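PDB 6RXD: histidine acid phosphatase from Bifidobacterium longum subsp. infantis, which probably removes phosphate groups one at a time from inositol polyphosphates such as phytate, and perhaps the 3-phosphate of 2,3-bisphosphoglycerate. Local coordinates for residues S51-D56 against N95-L100; A79-N84 against D331-G336; S86-A91 against H326-D331; M99-G104 against A316-E321; D243-I248 against D303-L308. All blocks are in the same frame, centred on the assembly; numbering follows the deposited sequence.

Interaction 1: residues S51-D56 against N95-L100; sequences SSYKYD and NGYGML
Ser51 and Gly98 bring their CA atoms to 4.2 Å where the loop leading into helix 55-69 passes the type II beta turn of Gly96 to Met99. From that turn the Tyr97 side chain reaches across. Its rim atom CD1 lies 3.3 Å from Ser52 C, while the amide N of Tyr53 sits over one face of the ring. The phenol end then meets Asp56 tip to tip: Tyr97 OH donates to Asp56 OD1 over 2.7 Å, on the syn lone pair, with ring and carboxylate planes 48° apart. Tyr53 crosses the same phenol, its CD1 3.4 Å from Tyr97 OH; its own hydroxyl bonds to Arg61. The other oxygen of Asp56, OD2, accepts from Lys54 N at 3.0 Å, at the N-cap of the helix. A phenylalanine at Tyr97 would probably keep the ring packing but leave Asp56 OD1 without this donor, the hydroxyl of Thr89 remaining. Although buried, the Asp56 carboxylate is met at OD1 by the hydroxyls of Tyr97 and Thr89 and at OD2 by an amide N-H, donors that would probably favour its ionised form, and it ties the start of helix 55-69 to the loop that follows helix 75-95.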
# COMPACT_ATOMS: atom_id res chain seq x y z
N SER A 51 5.44 -5.53 12.17
CA SER A 51 6.63 -6.01 11.46
C SER A 51 7.57 -6.76 12.40
O SER A 51 8.28 -7.68 11.99
CB SER A 51 7.37 -4.85 10.80
OG SER A 51 7.80 -3.92 11.77
N SER A 52 7.56 -6.37 13.68
CA SER A 52 8.38 -7.03 14.68
C SER A 52 7.88 -6.70 16.08
O SER A 52 6.97 -5.88 16.24
CB SER A 52 9.84 -6.59 14.55
OG SER A 52 9.97 -5.21 14.84
N TYR A 53 8.44 -7.38 17.08
CA TYR A 53 8.13 -7.12 18.48
C TYR A 53 8.82 -5.83 18.86
O TYR A 53 10.02 -5.82 19.19
CB TYR A 53 8.59 -8.31 19.33
CG TYR A 53 8.24 -8.24 20.81
CD1 TYR A 53 6.94 -7.98 21.24
CD2 TYR A 53 9.21 -8.45 21.77
CE1 TYR A 53 6.63 -7.92 22.60
CE2 TYR A 53 8.92 -8.40 23.12
CZ TYR A 53 7.63 -8.13 23.54
OH TYR A 53 7.36 -8.08 24.89
N LYS A 54 8.08 -4.73 18.79
CA LYS A 54 8.70 -3.41 18.84
C LYS A 54 7.76 -2.38 19.48
O LYS A 54 7.98 -1.99 20.63
CB LYS A 54 9.12 -2.96 17.44
CG LYS A 54 9.79 -1.59 17.40
CD LYS A 54 10.22 -1.19 15.98
CE LYS A 54 9.02 -1.00 15.06
NZ LYS A 54 9.45 -0.50 13.71
N TYR A 55 6.74 -1.94 18.74
CA TYR A 55 5.79 -0.97 19.28
C TYR A 55 5.06 -1.57 20.47
O TYR A 55 4.85 -0.91 21.50
CB TYR A 55 4.77 -0.57 18.21
CG TYR A 55 5.35 0.22 17.05
CD1 TYR A 55 6.26 1.24 17.26
CD2 TYR A 55 4.99 -0.09 15.74
CE1 TYR A 55 6.79 1.96 16.19
CE2 TYR A 55 5.52 0.62 14.66
CZ TYR A 55 6.42 1.64 14.90
OH TYR A 55 6.93 2.35 13.83
N ASP A 56 4.65 -2.82 20.32
CA ASP A 56 4.00 -3.53 21.41
C ASP A 56 4.98 -3.86 22.55
O ASP A 56 4.61 -3.80 23.73
CB ASP A 56 3.28 -4.81 20.91
CG ASP A 56 4.19 -5.74 20.10
OD1 ASP A 56 3.86 -6.95 20.02
OD2 ASP A 56 5.19 -5.31 19.50
N ASN A 95 0.20 -15.51 14.54
CA ASN A 95 0.23 -15.36 13.09
C ASN A 95 1.64 -15.37 12.53
O ASN A 95 1.86 -15.78 11.39
CB ASN A 95 -0.48 -14.08 12.67
CG ASN A 95 -1.96 -14.28 12.48
OD1 ASN A 95 -2.54 -15.23 13.01
ND2 ASN A 95 -2.58 -13.39 11.72
N GLY A 96 2.59 -14.95 13.35
CA GLY A 96 3.95 -14.75 12.90
C GLY A 96 4.07 -13.27 12.64
O GLY A 96 3.24 -12.69 11.94
N TYR A 97 5.06 -12.63 13.23
CA TYR A 97 5.23 -11.21 12.98
C TYR A 97 5.49 -10.95 11.49
O TYR A 97 6.20 -11.73 10.83
CB TYR A 97 6.35 -10.64 13.85
CG TYR A 97 5.90 -10.30 15.25
CD1 TYR A 97 5.52 -9.00 15.57
CD2 TYR A 97 5.87 -11.27 16.25
CE1 TYR A 97 5.11 -8.67 16.86
CE2 TYR A 97 5.47 -10.94 17.54
CZ TYR A 97 5.10 -9.64 17.83
OH TYR A 97 4.68 -9.31 19.10
N GLY A 98 4.87 -9.88 10.98
CA GLY A 98 5.06 -9.45 9.61
C GLY A 98 4.17 -10.13 8.59
O GLY A 98 4.12 -9.73 7.43
N MET A 99 3.46 -11.17 9.02
CA MET A 99 2.70 -11.99 8.08
C MET A 99 1.38 -11.35 7.66
O MET A 99 0.87 -10.46 8.35
CB MET A 99 2.44 -13.37 8.70
CG MET A 99 3.71 -14.11 9.03
SD MET A 99 4.55 -14.64 7.52
CE MET A 99 3.56 -16.06 7.07
N LEU A 100 0.84 -11.80 6.53
CA LEU A 100 -0.48 -11.38 6.09
C LEU A 100 -1.48 -11.72 7.17
O LEU A 100 -1.39 -12.78 7.78
CB LEU A 100 -0.90 -12.12 4.81
CG LEU A 100 -0.60 -11.59 3.42
CD1 LEU A 100 -1.45 -12.34 2.40
CD2 LEU A 100 -0.88 -10.09 3.35

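Interaction 2: residues A79-N84 against D331-G336; sequences AEFVKN and DQYFQG
Gln332 NE2 is gripped by two acceptors, Glu80 OE2 across the contact and the carbonyl of Ala329 on its own side. The bond to Glu80 OE2 is 2.7 Å long and lies in the amide plane of Gln332; it uses the anti lone pair of the carboxylate, whose plane is turned 49° from the amide. Both side chains are deposited in two conformers, so this bond holds for the pair of conformers described and is less certain than those of Asn84. Beside it, Asn84 ND2 donates to Tyr333 OH at 3.1 Å. The bond is rather bent, 135° at the hydrogen, and amide and phenol meet tip to tip with nearly perpendicular planes. Asn84 is held from its other end too, since OD1 accepts from Ala329 N.

The contact belongs to the helical domain of this histidine phosphatase: helix 75-95 is met by a 3-10 turn in the loop before helix 339-357. Tyr333 also packs on Phe81: its CZ lies 4.0 Å from Phe81 CD1, its OH is at the edge of that ring, and the two side chains cross at about a right angle. Gln332 CG stands 3.7 Å above the Tyr333 ring plane, over its centre. A leucine at Tyr333 would probably leave Asn84 ND2 without this acceptor and open a gap beside the edge of Phe81. Within the turn, Asp331 O takes Phe334 N and Gln335 NE2 from opposite faces of its carbonyl plane, the latter at 2.8 Å.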
# COMPACT_ATOMS: atom_id res chain seq x y z
N ALA A 79 -5.03 -2.24 34.05
CA ALA A 79 -5.39 -3.57 33.57
C ALA A 79 -5.79 -3.56 32.10
O ALA A 79 -5.45 -4.48 31.35
CB ALA A 79 -6.51 -4.16 34.44
N GLU A 80 -6.53 -2.53 31.69
CA GLU A 80 -7.01 -2.48 30.31
C GLU A 80 -5.86 -2.24 29.33
O GLU A 80 -5.82 -2.88 28.26
CB GLU A 80 -8.11 -1.43 30.12
CG GLU A 80 -8.60 -1.27 28.68
CD GLU A 80 -9.47 -2.43 28.21
OE1 GLU A 80 -9.81 -3.32 29.02
OE2 GLU A 80 -9.84 -2.44 27.01
N PHE A 81 -4.92 -1.38 29.70
CA PHE A 81 -3.78 -1.09 28.84
C PHE A 81 -2.92 -2.35 28.65
O PHE A 81 -2.57 -2.71 27.52
CB PHE A 81 -2.96 0.05 29.45
CG PHE A 81 -1.90 0.61 28.53
CD1 PHE A 81 -2.25 1.35 27.41
CD2 PHE A 81 -0.56 0.41 28.81
CE1 PHE A 81 -1.27 1.86 26.58
CE2 PHE A 81 0.42 0.93 27.99
CZ PHE A 81 0.07 1.65 26.88
N VAL A 82 -2.62 -3.04 29.74
CA VAL A 82 -1.82 -4.26 29.67
C VAL A 82 -2.55 -5.36 28.89
O VAL A 82 -1.95 -6.13 28.14
CB VAL A 82 -1.42 -4.75 31.09
CG1 VAL A 82 -0.65 -6.07 31.02
CG2 VAL A 82 -0.60 -3.69 31.81
N LYS A 83 -3.88 -5.43 29.04
CA LYS A 83 -4.67 -6.42 28.29
C LYS A 83 -4.60 -6.16 26.78
O LYS A 83 -4.50 -7.09 25.98
CB LYS A 83 -6.14 -6.40 28.74
CG LYS A 83 -7.02 -7.39 27.98
CD LYS A 83 -8.49 -7.33 28.42
CE LYS A 83 -9.34 -8.28 27.58
NZ LYS A 83 -10.79 -8.21 27.91
N ASN A 84 -4.68 -4.88 26.40
CA ASN A 84 -4.64 -4.53 24.98
C ASN A 84 -3.30 -4.91 24.38
O ASN A 84 -3.23 -5.51 23.30
CB ASN A 84 -4.90 -3.02 24.79
CG ASN A 84 -6.37 -2.67 24.95
OD1 ASN A 84 -7.24 -3.46 24.63
ND2 ASN A 84 -6.64 -1.48 25.48
N ASP A 331 -8.94 1.22 19.78
CA ASP A 331 -9.81 2.29 19.33
C ASP A 331 -10.41 3.10 20.48
O ASP A 331 -10.77 4.26 20.30
CB ASP A 331 -10.90 1.78 18.38
CG ASP A 331 -11.73 0.68 18.98
OD1 ASP A 331 -11.19 -0.10 19.80
OD2 ASP A 331 -12.92 0.58 18.62
N GLN A 332 -10.47 2.51 21.68
CA GLN A 332 -11.03 3.21 22.82
C GLN A 332 -10.21 4.43 23.23
O GLN A 332 -10.72 5.31 23.93
CB GLN A 332 -11.12 2.30 24.03
CG GLN A 332 -9.77 2.08 24.68
CD GLN A 332 -9.84 1.14 25.84
OE1 GLN A 332 -10.13 1.54 26.96
NE2 GLN A 332 -9.57 -0.14 25.57
N TYR A 333 -8.95 4.50 22.80
CA TYR A 333 -8.09 5.63 23.15
C TYR A 333 -8.18 6.74 22.11
O TYR A 333 -7.55 7.78 22.26
CB TYR A 333 -6.62 5.20 23.26
CG TYR A 333 -6.38 4.08 24.25
CD1 TYR A 333 -6.71 4.24 25.59
CD2 TYR A 333 -5.81 2.88 23.84
CE1 TYR A 333 -6.49 3.21 26.50
CE2 TYR A 333 -5.57 1.85 24.75
CZ TYR A 333 -5.93 2.03 26.07
OH TYR A 333 -5.71 1.01 26.98
N PHE A 334 -8.98 6.51 21.07
CA PHE A 334 -9.05 7.47 19.97
C PHE A 334 -10.48 7.90 19.66
O PHE A 334 -10.84 8.09 18.49
CB PHE A 334 -8.37 6.90 18.73
CG PHE A 334 -6.88 6.72 18.89
CD1 PHE A 334 -6.01 7.76 18.59
CD2 PHE A 334 -6.34 5.53 19.37
CE1 PHE A 334 -4.63 7.61 18.73
CE2 PHE A 334 -4.96 5.37 19.54
CZ PHE A 334 -4.11 6.42 19.21
N GLN A 335 -11.28 8.06 20.71
CA GLN A 335 -12.70 8.41 20.60
C GLN A 335 -12.92 9.89 20.89
O GLN A 335 -12.13 10.50 21.61
CB GLN A 335 -13.52 7.58 21.59
CG GLN A 335 -13.47 6.08 21.35
CD GLN A 335 -14.05 5.68 20.02
OE1 GLN A 335 -15.24 5.91 19.75
NE2 GLN A 335 -13.23 5.09 19.16
N GLY A 336 -13.98 10.46 20.33
CA GLY A 336 -14.31 11.85 20.60
C GLY A 336 -13.18 12.79 20.26
O GLY A 336 -12.62 12.74 19.16

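Interaction 3: residues S86-A91 against H326-D331; sequences SGITAA and HTFAFD. With ZN (zinc ion), chain D.
Gly87 and His326 place their CA atoms 4.4 Å apart, where an extended loop crosses helix 75-95 in the helical domain and carries a zinc ligand at one end. The backbone approach depends on the absence of a side chain at Gly87. A CB on this glycine would stand only 2.1 Å from Thr327 O, a clash, so the carbonyl of Thr327 can sit directly against the helix.

Two CH-pi contacts follow. Ile88 CB lies over one face of the Phe328 ring, 4.2 Å from its centroid and displaced toward the rim. Ala91 CA is likewise over one face of the His326 imidazole, and the methyl CB of Ala91 reaches both ND1 of that ring and CE2 of Phe328.

Purely apolar packing extends the contact along the loop. Ile88 CG2 touches Phe330 CE2 at 3.9 Å, the two side chains crossing at about a right angle, and Ala90 CB meets His326 CB. The phenylalanines fill the space between helix 75-95 and helix 301-317, where Phe328 also packs on Ala315 and Phe330 on Leu308 and Leu311.

No hydrogen bond joins the two segments; the polar chemistry is that of the metal. In His326, chi1 of 53° puts CG beside the helix, where Ala91 CA meets the ring, and NE2 faces the zinc ion. Glu94, one turn beyond Ala90, is among the further ligands that come from outside the two segments. His326 NE2 binds the metal at 2.1 Å, and a water bound at 2.4 Å lies in the plane of the imidazole at its edge.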
# COMPACT_ATOMS: atom_id res chain seq x y z
N SER A 86 -1.00 -7.13 25.59
CA SER A 86 -0.84 -8.58 25.59
C SER A 86 -1.62 -9.22 24.46
O SER A 86 -1.16 -10.17 23.82
CB SER A 86 -1.32 -9.16 26.93
OG SER A 86 -0.48 -8.75 27.98
N GLY A 87 -2.82 -8.69 24.20
CA GLY A 87 -3.68 -9.22 23.16
C GLY A 87 -3.11 -9.05 21.75
O GLY A 87 -3.12 -10.00 20.97
N ILE A 88 -2.61 -7.86 21.42
CA ILE A 88 -2.07 -7.67 20.07
C ILE A 88 -0.76 -8.43 19.89
O ILE A 88 -0.45 -8.94 18.81
CB ILE A 88 -1.96 -6.17 19.67
CG1 ILE A 88 -1.77 -6.05 18.15
CG2 ILE A 88 -0.82 -5.48 20.41
CD1 ILE A 88 -2.18 -4.70 17.58
N THR A 89 0.01 -8.54 20.97
CA THR A 89 1.23 -9.32 20.92
C THR A 89 0.91 -10.79 20.69
O THR A 89 1.50 -11.45 19.82
CB THR A 89 2.04 -9.12 22.20
OG1 THR A 89 2.49 -7.77 22.24
CG2 THR A 89 3.26 -10.07 22.25
N ALA A 90 -0.07 -11.31 21.43
CA ALA A 90 -0.46 -12.71 21.27
C ALA A 90 -0.98 -13.00 19.87
O ALA A 90 -0.74 -14.07 19.32
CB ALA A 90 -1.49 -13.10 22.33
N ALA A 91 -1.71 -12.06 19.28
CA ALA A 91 -2.23 -12.23 17.93
C ALA A 91 -1.07 -12.32 16.93
O ALA A 91 -1.09 -13.14 16.00
CB ALA A 91 -3.15 -11.09 17.57
N HIS A 326 -7.51 -13.49 22.49
CA HIS A 326 -6.56 -12.41 22.26
C HIS A 326 -7.24 -11.20 21.61
O HIS A 326 -6.95 -10.83 20.48
CB HIS A 326 -5.29 -12.89 21.51
CG HIS A 326 -5.56 -13.63 20.23
ND1 HIS A 326 -5.96 -12.99 19.08
CD2 HIS A 326 -5.44 -14.94 19.90
CE1 HIS A 326 -6.10 -13.87 18.10
NE2 HIS A 326 -5.80 -15.06 18.57
N THR A 327 -8.16 -10.61 22.36
CA THR A 327 -8.81 -9.38 21.92
C THR A 327 -8.00 -8.15 22.31
O THR A 327 -7.17 -8.19 23.22
CB THR A 327 -10.24 -9.25 22.45
OG1 THR A 327 -10.21 -9.15 23.88
CG2 THR A 327 -11.07 -10.46 22.06
N PHE A 328 -8.24 -7.06 21.60
CA PHE A 328 -7.60 -5.79 21.92
C PHE A 328 -8.55 -4.68 21.47
O PHE A 328 -9.35 -4.88 20.55
CB PHE A 328 -6.21 -5.66 21.27
CG PHE A 328 -6.10 -6.30 19.90
CD1 PHE A 328 -6.30 -5.55 18.75
CD2 PHE A 328 -5.81 -7.66 19.78
CE1 PHE A 328 -6.22 -6.15 17.49
CE2 PHE A 328 -5.71 -8.26 18.53
CZ PHE A 328 -5.92 -7.51 17.38
N ALA A 329 -8.48 -3.53 22.12
CA ALA A 329 -9.42 -2.45 21.86
C ALA A 329 -8.72 -1.09 21.90
O ALA A 329 -9.03 -0.24 22.74
CB ALA A 329 -10.57 -2.49 22.87
N PHE A 330 -7.76 -0.91 21.00
CA PHE A 330 -7.00 0.34 20.96
C PHE A 330 -7.85 1.52 20.48
O PHE A 330 -7.52 2.68 20.77
CB PHE A 330 -5.75 0.18 20.10
CG PHE A 330 -4.70 -0.70 20.73
CD1 PHE A 330 -3.88 -0.21 21.73
CD2 PHE A 330 -4.54 -2.02 20.32
CE1 PHE A 330 -2.92 -1.01 22.33
CE2 PHE A 330 -3.58 -2.83 20.91
CZ PHE A 330 -2.77 -2.33 21.92
N ASP A 331 -8.94 1.22 19.78
CA ASP A 331 -9.81 2.29 19.33
C ASP A 331 -10.41 3.10 20.48
O ASP A 331 -10.77 4.26 20.30
CB ASP A 331 -10.90 1.78 18.38
CG ASP A 331 -11.73 0.68 18.98
OD1 ASP A 331 -11.19 -0.10 19.80
OD2 ASP A 331 -12.92 0.58 18.62
ZN ZN D . -5.30 -17.08 18.30
O HOH W 1 -4.82 -18.08 20.46

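Interaction 4: residues M99-G104 against A316-E321; sequences MLTGQG and ADMHNE
Thr101 and Met318 approach to 6.0 Å between CA atoms, and Gly102 and Asn320 to 5.6 Å, so that the start of helix 102-118 lies against the end of helix 301-317 and the 3-10 turn after it. A side chain on Gly102 would collide with Asn320 ND2, which bonds to Gln106 OE1. Thr101 is the N-cap. Its OG1 accepts from Gly104 N at 3.1 Å and donates to Asp317 O across the contact at 3.0 Å; with OG1 between the backbone N and the carbonyl carbon (chi1 66°), one hydroxyl serves both bonds.

Glu321 adds a carboxylate to the same helix end. Its bent chain brings OE2 to Gly102 N at 2.8 Å, on the syn lone pair and nearly straight, with an angle of 173°. Gln103 is extended and reaches back with NE2 to Ala316 O, 3.1 Å away, though the acceptor is tilted from its amide plane; OE1 is held by Ser47. The methyl of Thr101, CG2, packs on Met318 CG.

One water bridges the segments, accepting from the backbone N-H groups of Gln103 and Asn320 and donating to Asp317 O and Glu321 OE1. A second water joins Gln103 NE2 to Asn320 OD1.

Glu321, about 4 Å from the zinc ligand His326 between nearest side-chain atoms, would probably be favoured in its charged form by the N-H of Gly102 and the positive end of the helix dipole. The whole is a helix N-terminus with a threonine N-cap and an added carboxylate, docked on the end of another helix and its following 3-10 turn, close to a zinc site.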
# COMPACT_ATOMS: atom_id res chain seq x y z
N MET A 99 3.46 -11.17 9.02
CA MET A 99 2.70 -11.99 8.08
C MET A 99 1.38 -11.35 7.66
O MET A 99 0.87 -10.46 8.35
CB MET A 99 2.44 -13.37 8.70
CG MET A 99 3.71 -14.11 9.03
SD MET A 99 4.55 -14.64 7.52
CE MET A 99 3.56 -16.06 7.07
N LEU A 100 0.84 -11.80 6.53
CA LEU A 100 -0.48 -11.38 6.09
C LEU A 100 -1.48 -11.72 7.17
O LEU A 100 -1.39 -12.78 7.78
CB LEU A 100 -0.90 -12.12 4.81
CG LEU A 100 -0.60 -11.59 3.42
CD1 LEU A 100 -1.45 -12.34 2.40
CD2 LEU A 100 -0.88 -10.09 3.35
N THR A 101 -2.44 -10.84 7.40
CA THR A 101 -3.50 -11.13 8.35
C THR A 101 -4.67 -11.80 7.62
O THR A 101 -4.67 -11.87 6.39
CB THR A 101 -3.99 -9.84 9.03
OG1 THR A 101 -4.62 -9.01 8.06
CG2 THR A 101 -2.83 -9.09 9.66
N GLY A 102 -5.65 -12.30 8.38
CA GLY A 102 -6.85 -12.85 7.78
C GLY A 102 -7.54 -11.83 6.90
O GLY A 102 -8.04 -12.16 5.82
N GLN A 103 -7.57 -10.58 7.36
CA GLN A 103 -8.16 -9.51 6.56
C GLN A 103 -7.39 -9.32 5.25
O GLN A 103 -7.99 -9.11 4.20
CB GLN A 103 -8.12 -8.20 7.36
CG GLN A 103 -8.66 -6.98 6.60
CD GLN A 103 -8.48 -5.70 7.40
OE1 GLN A 103 -7.52 -4.95 7.21
NE2 GLN A 103 -9.41 -5.44 8.31
N GLY A 104 -6.06 -9.36 5.33
CA GLY A 104 -5.24 -9.17 4.14
C GLY A 104 -5.48 -10.26 3.10
O GLY A 104 -5.45 -10.02 1.90
N ALA A 316 -6.53 -2.29 13.37
CA ALA A 316 -7.59 -2.30 12.36
C ALA A 316 -7.30 -3.35 11.29
O ALA A 316 -8.22 -3.98 10.76
CB ALA A 316 -7.75 -0.93 11.72
N ASP A 317 -6.02 -3.50 10.94
CA ASP A 317 -5.60 -4.46 9.93
C ASP A 317 -5.67 -5.87 10.48
O ASP A 317 -5.75 -6.84 9.71
CB ASP A 317 -4.16 -4.16 9.50
CG ASP A 317 -4.05 -2.86 8.73
OD1 ASP A 317 -2.93 -2.49 8.36
OD2 ASP A 317 -5.11 -2.23 8.48
N MET A 318 -5.65 -5.98 11.81
CA MET A 318 -5.70 -7.29 12.47
C MET A 318 -7.09 -7.58 13.02
O MET A 318 -7.24 -8.31 14.01
CB MET A 318 -4.66 -7.38 13.59
CG MET A 318 -3.24 -7.11 13.10
SD MET A 318 -1.99 -7.54 14.33
CE MET A 318 -2.07 -9.34 14.28
N HIS A 319 -8.10 -7.00 12.39
CA HIS A 319 -9.48 -7.20 12.81
C HIS A 319 -9.84 -8.67 12.98
O HIS A 319 -10.51 -9.05 13.94
CB HIS A 319 -10.42 -6.53 11.81
CG HIS A 319 -11.86 -6.66 12.16
ND1 HIS A 319 -12.64 -7.73 11.76
CD2 HIS A 319 -12.68 -5.86 12.90
CE1 HIS A 319 -13.86 -7.58 12.22
NE2 HIS A 319 -13.91 -6.45 12.92
N ASN A 320 -9.41 -9.52 12.04
CA ASN A 320 -9.81 -10.93 12.10
C ASN A 320 -9.17 -11.66 13.28
O ASN A 320 -9.67 -12.68 13.72
CB ASN A 320 -9.48 -11.66 10.80
CG ASN A 320 -10.29 -11.16 9.63
OD1 ASN A 320 -10.75 -10.02 9.61
ND2 ASN A 320 -10.49 -12.02 8.63
N GLU A 321 -8.04 -11.15 13.75
CA GLU A 321 -7.33 -11.75 14.86
C GLU A 321 -7.78 -11.14 16.18
O GLU A 321 -7.33 -11.55 17.24
CB GLU A 321 -5.81 -11.53 14.68
CG GLU A 321 -5.20 -12.31 13.51
CD GLU A 321 -5.49 -11.69 12.15
OE1 GLU A 321 -5.67 -10.46 12.06
OE2 GLU A 321 -5.54 -12.45 11.16
O HOH W 2 -7.16 -9.39 10.09
O HOH W 3 -11.66 -7.81 8.46

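Interaction 5: residues D243-I248 against D303-L308; sequences DLLSQI and DAAMDL
Leu308 CD2 lies between two side chains of the other segment, 3.8 Å from Ile248 CD1, which it meets tip to tip, and 3.9 Å from Leu244 CD2. This is the close-packed part of the contact, and small residues continue it along helix 301-317. Leu244, with CG anti to its backbone N (chi1 -176°), also lays CD2 on Ala305 CB at 3.8 Å. Leu245 comes from the neighbouring position, its CD1 3.8 Å from Ala304 CB, while its CG faces the methyl of Ala305. The two alanines let the leucine branches sit close to the helix backbone: Leu244 CD2 is 3.8 Å from Ala305 O. All six touching residues are buried, and no hydrogen bond crosses between the segments.

The other side of 243-248 is looser and polar. Asp243, Ser246 and Gln247 are partly exposed and do not touch 303-308. Gln247 NE2 turns back to Leu244 O at 3.1 Å, in the carbonyl plane and on a lone pair, and also bonds to Tyr333 O. Asp243 lies close to the like-charged Asp341; both bind zinc in a structure of this protein, although no zinc lies on them here. The arrangement is aliphatic packing of the end of helix 235-245 and the residues after it against helix 301-317, in the helical domain, with a metal-binding residue on its outer side.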
# COMPACT_ATOMS: atom_id res chain seq x y z
N ASP A 243 -1.85 14.76 25.14
CA ASP A 243 -3.29 14.57 25.28
C ASP A 243 -3.64 13.08 25.27
O ASP A 243 -4.37 12.57 26.14
CB ASP A 243 -3.99 15.28 24.12
CG ASP A 243 -5.48 15.46 24.35
OD1 ASP A 243 -5.85 16.30 25.19
OD2 ASP A 243 -6.26 14.78 23.66
N LEU A 244 -3.12 12.38 24.28
CA LEU A 244 -3.41 10.97 24.10
C LEU A 244 -2.99 10.18 25.32
O LEU A 244 -3.75 9.37 25.86
CB LEU A 244 -2.68 10.44 22.88
CG LEU A 244 -2.99 8.99 22.55
CD1 LEU A 244 -4.41 8.90 21.98
CD2 LEU A 244 -1.96 8.41 21.58
N LEU A 245 -1.76 10.40 25.76
CA LEU A 245 -1.18 9.59 26.83
C LEU A 245 -1.81 9.90 28.18
O LEU A 245 -1.80 9.06 29.08
CB LEU A 245 0.34 9.78 26.91
CG LEU A 245 1.12 9.32 25.68
CD1 LEU A 245 2.56 9.77 25.79
CD2 LEU A 245 1.05 7.81 25.53
N SER A 246 -2.38 11.09 28.34
CA SER A 246 -2.93 11.48 29.64
C SER A 246 -4.22 10.73 29.98
O SER A 246 -4.68 10.80 31.12
CB SER A 246 -3.15 12.99 29.72
OG SER A 246 -4.16 13.40 28.82
N GLN A 247 -4.78 10.01 29.01
CA GLN A 247 -5.93 9.13 29.25
C GLN A 247 -5.52 7.94 30.08
O GLN A 247 -6.35 7.28 30.70
CB GLN A 247 -6.43 8.54 27.93
CG GLN A 247 -6.96 9.52 26.94
CD GLN A 247 -7.44 8.81 25.70
OE1 GLN A 247 -8.60 8.41 25.61
NE2 GLN A 247 -6.54 8.61 24.75
N ILE A 248 -4.23 7.62 30.03
CA ILE A 248 -3.72 6.38 30.60
C ILE A 248 -2.79 6.65 31.77
O ILE A 248 -2.88 6.01 32.81
CB ILE A 248 -2.96 5.59 29.51
CG1 ILE A 248 -3.92 5.21 28.38
CG2 ILE A 248 -2.30 4.35 30.10
CD1 ILE A 248 -3.22 5.11 27.01
N ASP A 303 7.25 9.79 21.19
CA ASP A 303 7.56 8.40 20.89
C ASP A 303 6.48 7.45 21.38
O ASP A 303 6.07 6.54 20.65
CB ASP A 303 8.88 7.98 21.55
CG ASP A 303 10.08 8.63 20.92
OD1 ASP A 303 9.98 9.19 19.80
OD2 ASP A 303 11.15 8.54 21.55
N ALA A 304 6.06 7.62 22.63
CA ALA A 304 5.05 6.71 23.19
C ALA A 304 3.71 6.84 22.48
O ALA A 304 3.07 5.83 22.17
CB ALA A 304 4.89 6.94 24.70
N ALA A 305 3.30 8.08 22.19
CA ALA A 305 2.01 8.30 21.54
C ALA A 305 2.01 7.77 20.11
O ALA A 305 1.03 7.16 19.66
CB ALA A 305 1.63 9.79 21.57
N MET A 306 3.11 8.00 19.38
CA MET A 306 3.18 7.49 18.02
C MET A 306 3.24 5.97 18.01
O MET A 306 2.70 5.34 17.11
CB MET A 306 4.37 8.10 17.26
CG MET A 306 4.20 9.58 16.89
SD MET A 306 2.79 9.94 15.81
CE MET A 306 3.03 8.69 14.55
N ASP A 307 3.87 5.37 19.02
CA ASP A 307 3.84 3.91 19.13
C ASP A 307 2.42 3.41 19.39
O ASP A 307 2.00 2.41 18.79
CB ASP A 307 4.80 3.41 20.22
CG ASP A 307 6.25 3.61 19.85
OD1 ASP A 307 6.51 4.08 18.73
OD2 ASP A 307 7.13 3.28 20.68
N LEU A 308 1.69 4.12 20.24
CA LEU A 308 0.30 3.74 20.55
C LEU A 308 -0.57 3.91 19.30
O LEU A 308 -1.42 3.07 19.01
CB LEU A 308 -0.26 4.58 21.72
CG LEU A 308 -1.64 4.17 22.24
CD1 LEU A 308 -1.62 2.71 22.63
CD2 LEU A 308 -2.01 5.03 23.44

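Overall arrangement
Helix 75-95 and the loop after helix 301-317 are joined twice, by interactions 2 and 3, whose centres lie about 10 Å apart; helix 301-317 itself enters interactions 4 and 5. Interactions 1, 2, 3 and 5 are buried, and interaction 4 only partly so. Their chemistry follows: interaction 5 is wholly aliphatic, interaction 3 is apolar and CH-pi up to a zinc-binding end, interaction 1 buries a carboxylate among aromatic rings, interaction 2 pairs a buried Asn-Tyr bond with a Glu-Gln bond at its more open edge, and interaction 4 relies on hydrogen bonds and waters. Thr89 links interaction 3 to Asp56 of interaction 1, Asn84 links interactions 2 and 3, and Gln247 carries interaction 5 to Tyr333.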